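Local coordinates for flagellar protein FlgA (Thermotoga maritima, PDB 3FRN) that probably acts as a periplasmic chaperone for assembly of the P-ring of the flagellar basal body, at residues N64-V69 with E93-K98; F80-K85 with Q110-T115; F255-V258 with L264-L267; E166-F171 with G196-A201. One frame throughout, in Å; residues are numbered along the deposited sequence.

Contact 1: residues N64-V69 with E93-K98; sequences NVRITV and EAFVVK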
# COMPACT_ATOMS: atom_id res chain seq x y z
N ASN A 64 -9.59 -16.37 -6.36
CA ASN A 64 -8.53 -16.52 -7.34
C ASN A 64 -7.79 -17.83 -7.10
O ASN A 64 -7.79 -18.36 -5.98
CB ASN A 64 -7.53 -15.37 -7.22
CG ASN A 64 -8.20 -14.01 -7.10
OD1 ASN A 64 -8.10 -13.34 -6.07
ND2 ASN A 64 -8.90 -13.60 -8.15
N VAL A 65 -7.14 -18.33 -8.14
CA VAL A 65 -6.22 -19.46 -8.01
C VAL A 65 -4.80 -18.91 -8.04
O VAL A 65 -4.45 -18.17 -8.95
CB VAL A 65 -6.40 -20.48 -9.16
CG1 VAL A 65 -5.49 -21.69 -8.96
CG2 VAL A 65 -7.86 -20.92 -9.26
N ARG A 66 -4.00 -19.29 -7.04
CA ARG A 66 -2.61 -18.82 -6.95
C ARG A 66 -1.60 -19.87 -7.43
O ARG A 66 -1.48 -20.94 -6.84
CB ARG A 66 -2.30 -18.36 -5.51
CG ARG A 66 -0.84 -18.01 -5.27
CD ARG A 66 -0.69 -17.15 -4.03
NE ARG A 66 0.66 -16.61 -3.87
CZ ARG A 66 1.02 -15.74 -2.93
NH1 ARG A 66 0.13 -15.30 -2.04
NH2 ARG A 66 2.28 -15.31 -2.87
N ILE A 67 -0.89 -19.54 -8.50
CA ILE A 67 0.03 -20.45 -9.17
C ILE A 67 1.49 -20.01 -9.02
O ILE A 67 1.85 -18.89 -9.39
CB ILE A 67 -0.28 -20.55 -10.68
CG1 ILE A 67 -1.78 -20.69 -10.91
CG2 ILE A 67 0.51 -21.69 -11.35
CD1 ILE A 67 -2.14 -20.38 -12.32
N THR A 68 2.31 -20.90 -8.49
CA THR A 68 3.74 -20.68 -8.38
C THR A 68 4.41 -21.49 -9.48
O THR A 68 4.18 -22.69 -9.58
CB THR A 68 4.24 -21.16 -7.01
OG1 THR A 68 3.43 -20.58 -5.98
CG2 THR A 68 5.71 -20.80 -6.78
N VAL A 69 5.20 -20.85 -10.33
CA VAL A 69 5.97 -21.58 -11.33
C VAL A 69 7.42 -21.80 -10.87
O VAL A 69 8.15 -20.85 -10.60
CB VAL A 69 5.98 -20.86 -12.67
CG1 VAL A 69 6.62 -21.73 -13.73
CG2 VAL A 69 4.57 -20.50 -13.07
N GLU A 93 4.78 -7.21 -3.68
CA GLU A 93 4.46 -8.46 -4.34
C GLU A 93 3.84 -8.11 -5.69
O GLU A 93 3.15 -7.09 -5.81
CB GLU A 93 3.46 -9.27 -3.53
CG GLU A 93 4.05 -10.00 -2.33
CD GLU A 93 3.08 -11.03 -1.72
OE1 GLU A 93 3.49 -12.20 -1.58
OE2 GLU A 93 1.93 -10.68 -1.39
N ALA A 94 4.12 -8.94 -6.70
CA ALA A 94 3.44 -8.84 -8.01
C ALA A 94 2.93 -10.21 -8.48
O ALA A 94 3.57 -11.24 -8.29
CB ALA A 94 4.35 -8.20 -9.06
N PHE A 95 1.74 -10.19 -9.08
CA PHE A 95 1.05 -11.38 -9.52
C PHE A 95 0.66 -11.15 -10.97
O PHE A 95 0.05 -10.12 -11.28
CB PHE A 95 -0.25 -11.60 -8.71
CG PHE A 95 -0.01 -11.94 -7.28
CD1 PHE A 95 0.28 -13.25 -6.90
CD2 PHE A 95 -0.07 -10.96 -6.30
CE1 PHE A 95 0.51 -13.57 -5.57
CE2 PHE A 95 0.16 -11.27 -4.97
CZ PHE A 95 0.46 -12.58 -4.60
N VAL A 96 0.99 -12.09 -11.85
CA VAL A 96 0.50 -11.93 -13.21
C VAL A 96 -0.96 -12.37 -13.31
O VAL A 96 -1.34 -13.43 -12.80
CB VAL A 96 1.48 -12.52 -14.30
CG1 VAL A 96 2.68 -13.31 -13.68
CG2 VAL A 96 0.75 -13.31 -15.33
N VAL A 97 -1.79 -11.53 -13.93
CA VAL A 97 -3.24 -11.77 -13.97
C VAL A 97 -3.76 -11.95 -15.40
O VAL A 97 -4.91 -12.34 -15.60
CB VAL A 97 -4.07 -10.67 -13.24
CG1 VAL A 97 -3.97 -10.79 -11.71
CG2 VAL A 97 -3.69 -9.27 -13.73
N LYS A 98 -2.92 -11.63 -16.37
CA LYS A 98 -3.20 -11.84 -17.78
C LYS A 98 -1.84 -12.00 -18.45
O LYS A 98 -0.89 -11.33 -18.08
CB LYS A 98 -3.95 -10.63 -18.34
CG LYS A 98 -5.25 -10.94 -19.08
CD LYS A 98 -5.93 -9.69 -19.65
CE LYS A 98 -6.65 -8.82 -18.60
NZ LYS A 98 -5.76 -7.87 -17.85
O HOH W 1 -0.40 -12.84 -0.27
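Arg66 lays one face of its guanidinium over the rim of the Phe95 ring, CZ standing 3.5 Å from CE1 with that ring atom over the centre of the group. The two planes are nearly perpendicular, 89° apart, so the ring turns its edge to the flat cation in a T-shaped packing, and the charge does not sit over the aromatic face. Arg66 reaches this place with CG anti to the backbone N (chi1 174°) and a chain extended as far as NE, which carries the group from strand 65-69 across to strand 93-101. At the tip, NH2 forms a long salt bridge of 3.6 Å to OE1 of Glu93, which sits at the guanidinium edge, near its plane, with the carboxylate turned 62° from it. A water accepts from Arg66 NH1 at 3.1 Å and donates weakly to OE2 of Glu93, so the two charges are joined directly and through solvent. The stronger ionic partner of Arg66 is Glu42 of strand 42-45, bridged to NE. Between these two segments, side chains make the link from the N-terminal FlgA region to the HotDog-like region. With two acidic partners and an aromatic edge against one face, the guanidinium is held in position and its positive charge is probably well balanced.

Contact 2: residues F80-K85 with Q110-T115; sequences FEEIGK and QTIRVT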
# COMPACT_ATOMS: atom_id res chain seq x y z
N PHE A 80 11.11 -7.79 -11.59
CA PHE A 80 10.85 -7.01 -10.37
C PHE A 80 11.69 -5.74 -10.25
O PHE A 80 11.18 -4.69 -9.83
CB PHE A 80 11.03 -7.88 -9.12
CG PHE A 80 9.77 -8.62 -8.70
CD1 PHE A 80 9.19 -9.57 -9.54
CD2 PHE A 80 9.19 -8.39 -7.46
CE1 PHE A 80 8.04 -10.25 -9.16
CE2 PHE A 80 8.04 -9.07 -7.07
CZ PHE A 80 7.47 -10.01 -7.93
N GLU A 81 12.98 -5.83 -10.59
CA GLU A 81 13.83 -4.65 -10.64
C GLU A 81 13.25 -3.59 -11.58
O GLU A 81 13.24 -2.40 -11.26
CB GLU A 81 15.27 -5.01 -11.05
CG GLU A 81 16.11 -5.58 -9.92
CD GLU A 81 17.52 -5.99 -10.36
OE1 GLU A 81 17.69 -6.44 -11.52
OE2 GLU A 81 18.46 -5.85 -9.55
N GLU A 82 12.75 -4.04 -12.73
CA GLU A 82 12.17 -3.16 -13.74
C GLU A 82 10.84 -2.53 -13.31
O GLU A 82 10.64 -1.33 -13.51
CB GLU A 82 12.01 -3.91 -15.07
CG GLU A 82 11.53 -3.06 -16.25
CD GLU A 82 12.37 -1.83 -16.50
OE1 GLU A 82 13.61 -1.93 -16.43
OE2 GLU A 82 11.77 -0.76 -16.78
N ILE A 83 9.95 -3.33 -12.72
CA ILE A 83 8.69 -2.80 -12.17
C ILE A 83 9.02 -1.71 -11.15
O ILE A 83 8.49 -0.59 -11.22
CB ILE A 83 7.79 -3.90 -11.52
CG1 ILE A 83 7.28 -4.88 -12.57
CG2 ILE A 83 6.59 -3.28 -10.84
CD1 ILE A 83 6.74 -6.24 -11.98
N GLY A 84 9.93 -2.03 -10.22
CA GLY A 84 10.41 -1.09 -9.20
C GLY A 84 10.77 0.29 -9.73
O GLY A 84 10.44 1.30 -9.11
N LYS A 85 11.41 0.31 -10.90
CA LYS A 85 11.81 1.57 -11.54
C LYS A 85 10.63 2.33 -12.14
O LYS A 85 10.53 3.54 -11.97
CB LYS A 85 12.89 1.33 -12.60
CG LYS A 85 14.21 0.83 -12.04
CD LYS A 85 15.18 0.44 -13.15
CE LYS A 85 16.24 -0.54 -12.65
NZ LYS A 85 15.76 -1.96 -12.59
N GLN A 110 15.59 -10.59 -23.84
CA GLN A 110 16.49 -9.58 -24.37
C GLN A 110 16.16 -8.24 -23.74
O GLN A 110 17.03 -7.57 -23.17
CB GLN A 110 16.34 -9.46 -25.88
CG GLN A 110 16.86 -10.63 -26.69
CD GLN A 110 16.81 -10.34 -28.17
OE1 GLN A 110 16.16 -9.37 -28.60
NE2 GLN A 110 17.48 -11.16 -28.97
N THR A 111 14.89 -7.86 -23.84
CA THR A 111 14.41 -6.56 -23.38
C THR A 111 13.27 -6.74 -22.38
O THR A 111 12.49 -7.69 -22.48
CB THR A 111 13.91 -5.71 -24.55
OG1 THR A 111 14.60 -6.09 -25.75
CG2 THR A 111 14.12 -4.21 -24.28
N ILE A 112 13.20 -5.85 -21.40
CA ILE A 112 12.10 -5.85 -20.44
C ILE A 112 11.53 -4.44 -20.34
O ILE A 112 12.16 -3.55 -19.76
CB ILE A 112 12.53 -6.37 -19.05
CG1 ILE A 112 13.09 -7.80 -19.16
CG2 ILE A 112 11.35 -6.34 -18.06
CD1 ILE A 112 13.80 -8.30 -17.93
N ARG A 113 10.34 -4.23 -20.91
CA ARG A 113 9.69 -2.92 -20.90
C ARG A 113 8.39 -2.96 -20.09
O ARG A 113 7.53 -3.82 -20.32
CB ARG A 113 9.42 -2.44 -22.34
CG ARG A 113 8.88 -1.02 -22.45
CD ARG A 113 8.51 -0.67 -23.89
NE ARG A 113 7.47 -1.54 -24.43
CZ ARG A 113 6.82 -1.35 -25.58
NH1 ARG A 113 7.09 -0.29 -26.34
NH2 ARG A 113 5.89 -2.22 -25.96
N VAL A 114 8.26 -2.01 -19.15
CA VAL A 114 7.10 -1.96 -18.26
C VAL A 114 6.31 -0.66 -18.43
O VAL A 114 6.89 0.44 -18.36
CB VAL A 114 7.53 -2.14 -16.78
CG1 VAL A 114 6.37 -1.86 -15.83
CG2 VAL A 114 8.07 -3.52 -16.55
N THR A 115 4.99 -0.80 -18.64
CA THR A 115 4.13 0.39 -18.79
C THR A 115 2.93 0.30 -17.85
O THR A 115 2.41 -0.79 -17.61
CB THR A 115 3.61 0.52 -20.25
OG1 THR A 115 4.67 0.08 -21.13
CG2 THR A 115 3.18 1.98 -20.59
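Glu82 meets strand 111-118 with the aliphatic part of its side chain: CG lies 3.5 Å from CG2 of Val114 and 3.8 Å from CG2 of Ile112. The same CG is 3.6 Å from the carbonyl O of Ile112, a van der Waals approach to the strand backbone. With CG anti to the backbone N (chi1 -175°), the chain runs out from the helix to touch both beta-branched side chains, then bends at chi2 (54°). The next residue, Ile83, adds a looser apolar contact, its CG1 4.3 Å from Val114 CG2, so this one methyl serves two successive helical residues. Behind this first shell, helix and strand axes come within 8.3 Å at 37°, a shallow crossing. Ile83 also packs on Met137 and Leu139 of strand 132-148, while Val114 rests on Phe122 and Val124 of strand 121-127, and Ile112 touches Ala78 earlier in the helix. The long helix 74-87 thus lies against the antiparallel sheet, consistent with a HotDog-like fold, in which a sheet wraps round a helix. No hydrogen bond links the two segments; the helix is seated on this strand by dispersion, and even the acidic residue contributes chiefly its methylenes.

Contact 3: residues F255-V258 with L264-L267; sequences FGRV and LRIL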
# COMPACT_ATOMS: atom_id res chain seq x y z
N PHE A 255 4.24 39.96 21.79
CA PHE A 255 4.51 39.04 20.70
C PHE A 255 5.73 38.23 21.10
O PHE A 255 6.71 38.79 21.58
CB PHE A 255 4.83 39.80 19.40
CG PHE A 255 3.63 40.18 18.59
CD1 PHE A 255 3.26 41.52 18.46
CD2 PHE A 255 2.87 39.21 17.94
CE1 PHE A 255 2.16 41.89 17.70
CE2 PHE A 255 1.76 39.58 17.18
CZ PHE A 255 1.41 40.92 17.06
N GLY A 256 5.67 36.92 20.89
CA GLY A 256 6.76 36.05 21.27
C GLY A 256 6.86 34.78 20.45
O GLY A 256 5.87 34.06 20.29
N ARG A 257 8.04 34.52 19.92
CA ARG A 257 8.28 33.32 19.14
C ARG A 257 8.57 32.14 20.05
O ARG A 257 9.31 32.26 21.04
CB ARG A 257 9.42 33.52 18.13
CG ARG A 257 10.76 33.88 18.75
CD ARG A 257 11.77 34.39 17.73
NE ARG A 257 12.61 33.33 17.18
CZ ARG A 257 13.75 33.54 16.52
NH1 ARG A 257 14.45 32.52 16.05
NH2 ARG A 257 14.21 34.78 16.35
N VAL A 258 7.97 31.00 19.73
CA VAL A 258 8.29 29.76 20.41
C VAL A 258 9.70 29.33 20.00
O VAL A 258 10.00 29.18 18.81
CB VAL A 258 7.29 28.66 20.06
CG1 VAL A 258 7.63 27.35 20.79
CG2 VAL A 258 5.88 29.12 20.38
N LEU A 264 9.48 31.32 25.30
CA LEU A 264 9.11 32.39 24.38
C LEU A 264 10.23 33.39 24.31
O LEU A 264 10.90 33.67 25.30
CB LEU A 264 7.84 33.11 24.83
CG LEU A 264 6.46 32.65 24.35
CD1 LEU A 264 5.55 33.86 24.22
CD2 LEU A 264 6.51 31.89 23.03
N ARG A 265 10.46 33.92 23.12
CA ARG A 265 11.33 35.07 22.97
C ARG A 265 10.46 36.23 22.56
O ARG A 265 9.88 36.23 21.48
CB ARG A 265 12.39 34.81 21.91
CG ARG A 265 13.29 36.00 21.66
CD ARG A 265 14.74 35.57 21.73
NE ARG A 265 15.00 34.83 22.96
CZ ARG A 265 16.06 34.06 23.17
NH1 ARG A 265 16.98 33.91 22.22
NH2 ARG A 265 16.20 33.43 24.33
N ILE A 266 10.36 37.22 23.44
CA ILE A 266 9.56 38.40 23.17
C ILE A 266 10.27 39.37 22.21
O ILE A 266 11.37 39.85 22.49
CB ILE A 266 9.08 39.07 24.46
CG1 ILE A 266 8.09 38.13 25.16
CG2 ILE A 266 8.43 40.42 24.16
CD1 ILE A 266 7.94 38.36 26.64
N LEU A 267 9.62 39.61 21.07
CA LEU A 267 10.16 40.42 19.98
C LEU A 267 10.17 41.90 20.34
O LEU A 267 9.14 42.46 20.74
CB LEU A 267 9.33 40.19 18.70
CG LEU A 267 8.88 38.78 18.33
CD1 LEU A 267 7.92 38.83 17.15
CD2 LEU A 267 10.06 37.84 18.02
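Arg257 and Arg265 form a hydrogen-bonded antiparallel pair, each satisfying the backbone NH and carbonyl that the other turns inward. Arg265 N donates to Arg257 O at 2.9 Å, and the return bond runs from Arg257 N to Arg265 O at 3.0 Å. Farther along, Leu267 N donates to Phe255 O at 3.1 Å, extending the ladder past the end of the strand. All three acceptors also receive a CA-H: Phe255 O from Ile266, Arg265 O from Gly256, and Arg257 O from Leu264. Gly256 pairs with Ile266 at a CA separation of 4.1 Å, and Leu264 CD1 lies against the glycine CA at 3.9 Å, filling the face there. Val258 CG2 meets Leu264 CD2 on this same buried face. On the other face the two arginines run side by side, CG of Arg257 3.7 Å from CB of Arg265, with CG of Arg257 wedged between its backbone N and carbonyl carbon (chi1 60°). Glu259 bridges Arg257 NE and makes a weak, long ion pair with Arg265. The hairpin closes the C-terminal sheet, strand 263-266 also pairing with strand 215-219. Main-chain bonds and flanking apolar contacts together hold the hairpin, and the shared glutamate probably eases the juxtaposition of two like charges.

Contact 4: residues E166-F171 with G196-A201; sequences EKRNVF and GTVLTA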
# COMPACT_ATOMS: atom_id res chain seq x y z
N GLU A 166 -4.00 -3.84 11.93
CA GLU A 166 -4.67 -4.72 10.97
C GLU A 166 -3.87 -4.82 9.67
O GLU A 166 -3.27 -3.84 9.24
CB GLU A 166 -6.07 -4.20 10.64
CG GLU A 166 -7.10 -4.38 11.74
CD GLU A 166 -8.52 -4.12 11.25
OE1 GLU A 166 -8.71 -4.02 10.02
OE2 GLU A 166 -9.43 -4.02 12.10
N LYS A 167 -3.89 -6.00 9.06
CA LYS A 167 -3.25 -6.22 7.76
C LYS A 167 -4.06 -5.58 6.63
O LYS A 167 -5.27 -5.81 6.53
CB LYS A 167 -3.06 -7.72 7.50
CG LYS A 167 -1.66 -8.27 7.78
CD LYS A 167 -0.93 -8.62 6.49
CE LYS A 167 0.50 -9.11 6.74
NZ LYS A 167 1.53 -8.02 6.70
N ARG A 168 -3.42 -4.76 5.80
CA ARG A 168 -4.10 -4.10 4.67
C ARG A 168 -3.19 -3.96 3.45
O ARG A 168 -1.96 -3.97 3.57
CB ARG A 168 -4.58 -2.69 5.08
CG ARG A 168 -5.79 -2.63 6.01
CD ARG A 168 -7.12 -2.79 5.27
NE ARG A 168 -8.18 -1.97 5.87
CZ ARG A 168 -8.85 -2.30 6.97
NH1 ARG A 168 -9.79 -1.48 7.43
NH2 ARG A 168 -8.60 -3.43 7.60
N ASN A 169 -3.79 -3.82 2.27
CA ASN A 169 -3.05 -3.48 1.06
C ASN A 169 -2.77 -1.98 1.02
O ASN A 169 -3.67 -1.17 0.80
CB ASN A 169 -3.82 -3.92 -0.20
CG ASN A 169 -3.01 -3.75 -1.50
OD1 ASN A 169 -1.85 -3.32 -1.50
ND2 ASN A 169 -3.64 -4.10 -2.61
N VAL A 170 -1.50 -1.64 1.22
CA VAL A 170 -1.03 -0.26 1.24
C VAL A 170 -1.24 0.43 -0.11
O VAL A 170 -1.35 1.64 -0.17
CB VAL A 170 0.46 -0.19 1.68
CG1 VAL A 170 1.00 1.25 1.68
CG2 VAL A 170 0.64 -0.83 3.06
N PHE A 171 -1.33 -0.35 -1.18
CA PHE A 171 -1.54 0.22 -2.51
C PHE A 171 -3.01 0.53 -2.80
O PHE A 171 -3.34 1.03 -3.87
CB PHE A 171 -0.97 -0.70 -3.60
CG PHE A 171 0.53 -0.76 -3.63
CD1 PHE A 171 1.31 0.17 -2.95
CD2 PHE A 171 1.17 -1.73 -4.38
CE1 PHE A 171 2.69 0.11 -2.98
CE2 PHE A 171 2.55 -1.79 -4.43
CZ PHE A 171 3.31 -0.87 -3.73
N GLY A 196 -12.90 1.66 12.39
CA GLY A 196 -12.61 0.94 11.15
C GLY A 196 -11.78 1.75 10.16
O GLY A 196 -11.26 1.22 9.18
N THR A 197 -11.66 3.05 10.43
CA THR A 197 -10.90 3.95 9.58
C THR A 197 -9.40 3.70 9.72
O THR A 197 -8.85 3.81 10.82
CB THR A 197 -11.23 5.43 9.90
OG1 THR A 197 -12.62 5.68 9.66
CG2 THR A 197 -10.41 6.38 9.04
N VAL A 198 -8.78 3.35 8.60
CA VAL A 198 -7.32 3.25 8.48
C VAL A 198 -6.75 4.64 8.64
O VAL A 198 -7.09 5.55 7.88
CB VAL A 198 -6.89 2.72 7.10
CG1 VAL A 198 -5.37 2.71 6.97
CG2 VAL A 198 -7.48 1.35 6.84
N LEU A 199 -5.88 4.79 9.64
CA LEU A 199 -5.33 6.09 9.98
C LEU A 199 -4.29 6.45 8.95
O LEU A 199 -3.52 5.59 8.54
CB LEU A 199 -4.72 6.05 11.39
CG LEU A 199 -5.29 7.05 12.40
CD1 LEU A 199 -6.75 7.34 12.11
CD2 LEU A 199 -5.17 6.52 13.82
N THR A 200 -4.30 7.69 8.50
CA THR A 200 -3.28 8.17 7.57
C THR A 200 -2.70 9.51 8.03
O THR A 200 -3.36 10.26 8.75
CB THR A 200 -3.80 8.32 6.11
OG1 THR A 200 -4.81 9.33 6.05
CG2 THR A 200 -4.36 7.00 5.56
N ALA A 201 -1.48 9.80 7.59
CA ALA A 201 -0.74 11.00 7.97
C ALA A 201 -1.53 12.31 7.83
O ALA A 201 -1.42 13.20 8.67
CB ALA A 201 0.55 11.07 7.17
O HOH W 2 -10.95 1.44 6.17
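Arg168 passes its guanidinium alongside Val198, the two side chains sliding past each other in opposite directions. In the van der Waals part of the contact, a single methyl does the touching: Val198 CG2 lies 3.5 Å from NE of Arg168 and also meets CZ and NH1, approaching the flat group obliquely. Bends at chi2 (-81°) and chi3 (-145°) turn the arginine chain so that its end lies beside the loop.

The polar contacts across the segments are slight. Arg168 NH1 stands 3.5 Å from Gly196 O, near the guanidinium plane, without forming a hydrogen bond. A water spans this pair, donating to Gly196 O at 3.0 Å and accepting only weakly from Arg168 NH1; it too lies in plane at the edge of the guanidinium.

The ionic interaction stays within strand 163-169, where Arg168 NH2 makes a salt bridge to Glu166 OE1, two residues back on the same side of the strand, though its modelled length of 2.5 Å is doubtfully short. The other oxygen of that carboxylate, OE2, is bridged to Arg164 NE, so Glu166 stands between two arginines.

Backbone bonding places both segments on strand 132-148: Arg168 pairs with Arg143, whereas Gly196 and Thr197 bond to Leu148. Where strand 163-169 ends, Asn169 OD1 accepts from Phe171 N at 3.0 Å, an Asx turn leading into a short 3-10 segment. The contact therefore sets a strand of the SAF region beside its loop at the surface, joined by one methyl and a water, while the charge pairing of Arg168 remains with its own strand and probably offsets its positive charge there.

Overall arrangement
Contacts 1 and 2 are interlocked: their segments alternate along the chain, their centres are 17 Å apart, and they touch where Ala94 N meets Phe80 CZ at 3.7 Å. Helix 74-87, which carries one segment of contact 2, lies in the chain between the two strands of contact 1. Contact 4 reaches that same sheet through strand 163-169, paired with the long strand 132-148; its nearest atoms are about 6 Å from contact 1 and about 8 Å from contact 2. Contact 3 stands apart in the C-terminal sheet, its centre about 60 Å from that of contact 1 and about 40 Å from that of contact 4, consistent with an elongated chain. A glycerol, probably from crystallisation, lies about 5 Å from the Arg66 side chain.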